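Nucleoside hydrolase, putative (Trypanosoma brucei, PDB 3FZ0) belongs to the inosine-uridine preferring nucleoside hydrolase family and has an alpha/beta fold, built round a mainly parallel sheet, that binds a calcium ion. Local coordinates at residues 34-39 with 111-116; 138-143 with 191-196. The protein carries 2 engineered substitutions. All coordinates share one frame; numbering follows the deposited sequence.

Contact 1: 34-39 with 111-116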
loop_
_atom_site.group_PDB
_atom_site.type_symbol
_atom_site.label_atom_id
_atom_site.label_comp_id
_atom_site.label_asym_id
_atom_site.label_seq_id
_atom_site.Cartn_x
_atom_site.Cartn_y
_atom_site.Cartn_z
ATOM N N VAL B 34 32.124 -25.556 -0.099
ATOM C CA VAL B 34 31.662 -24.277 0.428
ATOM C C VAL B 34 32.881 -23.370 0.513
ATOM O O VAL B 34 33.800 -23.655 1.273
ATOM C CB VAL B 34 31.043 -24.429 1.820
ATOM C CG1 VAL B 34 30.769 -23.067 2.445
ATOM C CG2 VAL B 34 29.765 -25.246 1.730
ATOM N N ILE B 35 32.898 -22.301 -0.284
ATOM C CA ILE B 35 34.059 -21.405 -0.318
ATOM C C ILE B 35 33.891 -20.145 0.538
ATOM O O ILE B 35 34.880 -19.475 0.822
ATOM C CB ILE B 35 34.515 -21.021 -1.764
ATOM C CG1 ILE B 35 33.386 -20.358 -2.562
ATOM C CG2 ILE B 35 34.988 -22.223 -2.493
ATOM C CD1 ILE B 35 33.858 -19.684 -3.880
ATOM N N ALA B 36 32.658 -19.836 0.947
ATOM C CA ALA B 36 32.399 -18.682 1.836
ATOM C C ALA B 36 31.032 -18.753 2.452
ATOM O O ALA B 36 30.084 -19.208 1.808
ATOM C CB ALA B 36 32.557 -17.333 1.100
ATOM N N ILE B 37 30.945 -18.316 3.710
ATOM C CA ILE B 37 29.687 -18.251 4.423
ATOM C C ILE B 37 29.482 -16.788 4.782
ATOM O O ILE B 37 30.355 -16.140 5.385
ATOM C CB ILE B 37 29.685 -19.159 5.669
ATOM C CG1 ILE B 37 29.774 -20.642 5.217
ATOM C CG2 ILE B 37 28.459 -18.865 6.555
ATOM C CD1 ILE B 37 29.948 -21.678 6.364
ATOM N N THR B 38 28.358 -16.237 4.343
ATOM C CA THR B 38 28.059 -14.849 4.612
ATOM C C THR B 38 26.848 -14.815 5.542
ATOM O O THR B 38 25.839 -15.486 5.314
ATOM C CB THR B 38 27.794 -14.062 3.331
ATOM O OG1 THR B 38 26.705 -14.668 2.632
ATOM C CG2 THR B 38 29.027 -14.087 2.458
ATOM N N VAL B 39 26.972 -14.048 6.612
ATOM C CA VAL B 39 25.982 -14.078 7.691
ATOM C C VAL B 39 25.015 -12.904 7.539
ATOM O O VAL B 39 25.421 -11.767 7.268
ATOM C CB VAL B 39 26.706 -14.076 9.070
ATOM C CG1 VAL B 39 25.726 -13.843 10.216
ATOM C CG2 VAL B 39 27.471 -15.372 9.223
ATOM N N ALA B 111 28.389 -8.378 1.855
ATOM C CA ALA B 111 28.077 -7.926 0.498
ATOM C C ALA B 111 29.355 -7.742 -0.335
ATOM O O ALA B 111 29.399 -8.150 -1.499
ATOM C CB ALA B 111 27.273 -6.657 0.531
ATOM N N LEU B 112 30.402 -7.171 0.263
ATOM C CA LEU B 112 31.633 -6.890 -0.486
ATOM C C LEU B 112 32.408 -8.161 -0.722
ATOM O O LEU B 112 33.167 -8.255 -1.665
ATOM C CB LEU B 112 32.493 -5.820 0.198
ATOM C CG LEU B 112 31.797 -4.440 0.342
ATOM C CD1 LEU B 112 32.697 -3.392 0.978
ATOM C CD2 LEU B 112 31.263 -3.936 -0.972
ATOM N N GLU B 113 32.179 -9.150 0.135
ATOM C CA GLU B 113 32.787 -10.460 -0.009
ATOM C C GLU B 113 32.163 -11.277 -1.154
ATOM O O GLU B 113 32.889 -11.925 -1.911
ATOM C CB GLU B 113 32.705 -11.228 1.302
ATOM C CG GLU B 113 33.190 -12.686 1.197
ATOM C CD GLU B 113 34.700 -12.844 0.892
ATOM O OE1 GLU B 113 35.498 -11.857 0.927
ATOM O OE2 GLU B 113 35.098 -14.001 0.630
ATOM N N ILE B 114 30.835 -11.252 -1.276
ATOM C CA ILE B 114 30.192 -11.824 -2.452
ATOM C C ILE B 114 30.844 -11.270 -3.744
ATOM O O ILE B 114 31.181 -12.053 -4.645
ATOM C CB ILE B 114 28.657 -11.629 -2.461
ATOM C CG1 ILE B 114 28.019 -12.426 -1.328
ATOM C CG2 ILE B 114 28.084 -12.039 -3.804
ATOM C CD1 ILE B 114 26.558 -12.022 -0.981
ATOM N N LEU B 115 31.057 -9.947 -3.803
ATOM C CA LEU B 115 31.595 -9.294 -5.006
ATOM C C LEU B 115 33.038 -9.706 -5.247
ATOM O O LEU B 115 33.472 -9.853 -6.393
ATOM C CB LEU B 115 31.467 -7.758 -4.931
ATOM C CG LEU B 115 30.023 -7.241 -4.750
ATOM C CD1 LEU B 115 30.004 -5.706 -4.810
ATOM C CD2 LEU B 115 29.043 -7.845 -5.775
ATOM N N LYS B 116 33.777 -9.901 -4.158
ATOM C CA LYS B 116 35.179 -10.288 -4.248
ATOM C C LYS B 116 35.297 -11.726 -4.778
ATOM O O LYS B 116 36.059 -11.989 -5.712
ATOM C CB LYS B 116 35.874 -10.101 -2.901
ATOM C CG LYS B 116 37.284 -10.655 -2.841
ATOM C CD LYS B 116 37.886 -10.442 -1.454
ATOM C CE LYS B 116 38.604 -11.677 -0.937
ATOM N NZ LYS B 116 39.878 -11.783 -1.671
#

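Contact 2: 138-143 with 191-196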
loop_
_atom_site.group_PDB
_atom_site.type_symbol
_atom_site.label_atom_id
_atom_site.label_comp_id
_atom_site.label_asym_id
_atom_site.label_seq_id
_atom_site.Cartn_x
_atom_site.Cartn_y
_atom_site.Cartn_z
ATOM N N THR B 138 18.997 -9.629 2.305
ATOM C CA THR B 138 19.635 -8.334 2.392
ATOM C C THR B 138 21.036 -8.252 1.783
ATOM O O THR B 138 21.297 -7.333 0.977
ATOM C CB THR B 138 19.696 -7.816 3.814
ATOM O OG1 THR B 138 18.463 -8.100 4.476
ATOM C CG2 THR B 138 19.979 -6.285 3.810
ATOM N N ASN B 139 21.945 -9.158 2.185
ATOM C CA ASN B 139 23.300 -9.147 1.658
ATOM C C ASN B 139 23.313 -9.325 0.144
ATOM O O ASN B 139 24.032 -8.633 -0.571
ATOM C CB ASN B 139 24.184 -10.231 2.313
ATOM C CG ASN B 139 24.401 -9.996 3.798
ATOM O OD1 ASN B 139 24.361 -8.844 4.266
ATOM N ND2 ASN B 139 24.595 -11.091 4.557
ATOM N N VAL B 140 22.524 -10.256 -0.348
ATOM C CA VAL B 140 22.479 -10.497 -1.787
ATOM C C VAL B 140 22.010 -9.254 -2.580
ATOM O O VAL B 140 22.647 -8.841 -3.553
ATOM C CB VAL B 140 21.645 -11.760 -2.159
ATOM C CG1 VAL B 140 21.815 -12.052 -3.644
ATOM C CG2 VAL B 140 22.075 -12.975 -1.329
ATOM N N ALA B 141 20.923 -8.638 -2.124
ATOM C CA ALA B 141 20.392 -7.458 -2.778
ATOM C C ALA B 141 21.420 -6.367 -2.792
ATOM O O ALA B 141 21.571 -5.684 -3.799
ATOM C CB ALA B 141 19.141 -6.979 -2.070
ATOM N N LEU B 142 22.121 -6.200 -1.674
ATOM C CA LEU B 142 23.077 -5.108 -1.489
ATOM C C LEU B 142 24.241 -5.301 -2.472
ATOM O O LEU B 142 24.626 -4.352 -3.200
ATOM C CB LEU B 142 23.556 -5.123 -0.049
ATOM C CG LEU B 142 23.888 -3.883 0.755
ATOM C CD1 LEU B 142 22.946 -2.764 0.413
ATOM C CD2 LEU B 142 23.769 -4.232 2.220
ATOM N N ALA B 143 24.756 -6.547 -2.540
ATOM C CA ALA B 143 25.768 -6.901 -3.524
ATOM C C ALA B 143 25.274 -6.667 -4.947
ATOM O O ALA B 143 25.969 -6.031 -5.762
ATOM C CB ALA B 143 26.215 -8.312 -3.339
ATOM N N VAL B 191 12.539 -8.398 -4.072
ATOM C CA VAL B 191 12.261 -7.729 -5.339
ATOM C C VAL B 191 13.552 -7.535 -6.143
ATOM O O VAL B 191 13.563 -7.778 -7.347
ATOM C CB VAL B 191 11.542 -6.397 -5.130
ATOM C CG1 VAL B 191 11.562 -5.579 -6.413
ATOM C CG2 VAL B 191 10.137 -6.644 -4.678
ATOM N N VAL B 192 14.620 -7.091 -5.482
ATOM C CA VAL B 192 15.888 -6.848 -6.134
ATOM C C VAL B 192 16.397 -8.157 -6.755
ATOM O O VAL B 192 16.826 -8.187 -7.924
ATOM C CB VAL B 192 16.927 -6.231 -5.148
ATOM C CG1 VAL B 192 18.346 -6.252 -5.743
ATOM C CG2 VAL B 192 16.515 -4.806 -4.764
ATOM N N VAL B 193 16.322 -9.246 -5.993
ATOM C CA VAL B 193 16.803 -10.542 -6.462
ATOM C C VAL B 193 16.014 -11.054 -7.670
ATOM O O VAL B 193 16.611 -11.406 -8.683
ATOM C CB VAL B 193 16.870 -11.580 -5.318
ATOM C CG1 VAL B 193 17.021 -12.967 -5.878
ATOM C CG2 VAL B 193 18.083 -11.251 -4.379
ATOM N N LEU B 194 14.682 -11.043 -7.570
ATOM C CA LEU B 194 13.793 -11.534 -8.633
ATOM C C LEU B 194 13.691 -10.617 -9.868
ATOM O O LEU B 194 13.457 -11.103 -10.955
ATOM C CB LEU B 194 12.413 -11.867 -8.079
ATOM C CG LEU B 194 12.263 -12.995 -7.035
ATOM C CD1 LEU B 194 10.925 -12.903 -6.277
ATOM C CD2 LEU B 194 12.385 -14.385 -7.625
ATOM N N GLN B 195 13.841 -9.300 -9.709
ATOM C CA GLN B 195 13.812 -8.359 -10.842
ATOM C C GLN B 195 15.156 -8.208 -11.567
ATOM O O GLN B 195 15.217 -7.568 -12.610
ATOM C CB GLN B 195 13.371 -6.979 -10.385
ATOM C CG GLN B 195 11.915 -6.874 -9.931
ATOM C CD GLN B 195 10.918 -7.202 -11.033
ATOM O OE1 GLN B 195 10.166 -8.171 -10.935
ATOM N NE2 GLN B 195 10.914 -6.412 -12.075
ATOM N N HIS B 196 16.224 -8.804 -11.034
ATOM C CA HIS B 196 17.559 -8.638 -11.603
ATOM C C HIS B 196 17.673 -9.191 -13.026
ATOM O O HIS B 196 17.237 -10.313 -13.296
ATOM C CB HIS B 196 18.620 -9.304 -10.719
ATOM C CG HIS B 196 19.959 -9.399 -11.377
ATOM N ND1 HIS B 196 20.801 -8.314 -11.508
ATOM C CD2 HIS B 196 20.580 -10.433 -11.993
ATOM C CE1 HIS B 196 21.898 -8.689 -12.138
ATOM N NE2 HIS B 196 21.787 -9.966 -12.453
#

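Contact 1: 34-39 with 111-116
Glu113 and Ile114 of the helix lean on Ala36 and Thr38 of the strand, and the side chain of Glu113 illustrates how an acidic residue can pass a strand loosely with its CH2 groups and touch it most closely with a carboxylate oxygen. Its CB is directed at the strand and comes within 4.8 Å of Thr38 CG2, a loose approach. With CG anti to the backbone N (chi1 174°), the chain runs on toward the sheet, so that CG is about equally far from two methyls, 4.6 Å from Thr38 CG2 and 4.7 Å from Ala36 CB, both loose. A bend at the next bond (chi2 66°) then turns the carboxylate along the strand instead of into it. CD remains 5.0 Å from Ala36 CB, while OE2 makes the nearest approach to that methyl, at 4.2 Å. The other oxygen, OE1, forms a salt bridge with Arg108, which gives the buried acid a countercharge and would probably favour its ionised form.

Strand 32-39 is paired in parallel with strands 6-13 and 66-68 in the large central sheet, and its side chains alternate as expected of a layered alpha/beta fold: Ala36 and Thr38 face helix 110-120, whereas Ile37 points away from it and packs on helix 46-60.

Ile114 supplies the second point of touch. Its CB does not aim straight at the strand, but CG1 swings in to 4.3 Å from Thr38 CG2. That methyl therefore takes the apolar load of Thr38, leaving OG1 to hydrogen-bond Asp12 OD2 on the adjoining strand. Asp12 lies two residues before the calcium ligand Asp14, and the side chain of Thr38 itself is about 12 Å from the metal.

Contact 2: 138-143 with 191-196
Val192 lays its CG1 methyl over the backbone of Ala141, whose small side chain leaves both its CA and its CB open to that methyl. The methyl sits 3.8 Å from Ala141 CA and equally 3.8 Å from Ala141 CB, touching main chain and side chain together; the carbonyl O of the same alanine is also near. Behind it, Val192 CB approaches Ala141 CB to 3.9 Å. The CA atoms of Ala141 and Val192, on the facing sides of the helices, are 5.6 Å apart, and the axes of the short segments pass at 9.0 Å, inclined by 57°.

Beside this pair, Val193 meets Val140, one branch of each valine doing the work. Val193 CG2, the methyl set anti to its own carbonyl carbon, reaches Val140 CG1 at 3.9 Å, the side chains slanting past one another. The same CG2 also hangs at the margin of the Ala141 backbone, 4.5 Å from its N. All four touching residues are buried and the side-chain contacts between them are all aliphatic.

Further along helix 138-146, Leu144 extends the seam by touching both Val192 and Val193. Val192 is covered in addition by Leu74 of the second subunit, which brings this packing close to the subunit interface. In the parallel part of the central sheet, helix 138-146 lies in the connection from strand 127-133 to strand 162-165, and helix 187-195 in the next one, to strand 203-206; their valine-alanine seam is the side-by-side helix packing of consecutive beta-alpha-beta units in a Rossmann-like alpha/beta fold.

Both contacts are buried, yet they join different layers of the fold: contact 1 sets a helix against a strand of the central sheet, contact 2 a helix against a helix. Contact 1 mixes alkyl packing with a charged and a hydroxyl side chain whose polar ends have partners outside the two segments, whereas the side chains that meet in contact 2 are all aliphatic. They share no element but abut directly. Helix 110-120 packs on helix 138-146, where Leu115 CD2 lies 3.6 Å from Ala143 O. A probable hydrogen bond joins Asn139 ND2 to Val39 O, 2.9 Å apart, at the end of the strand. Residues of the second subunit border both.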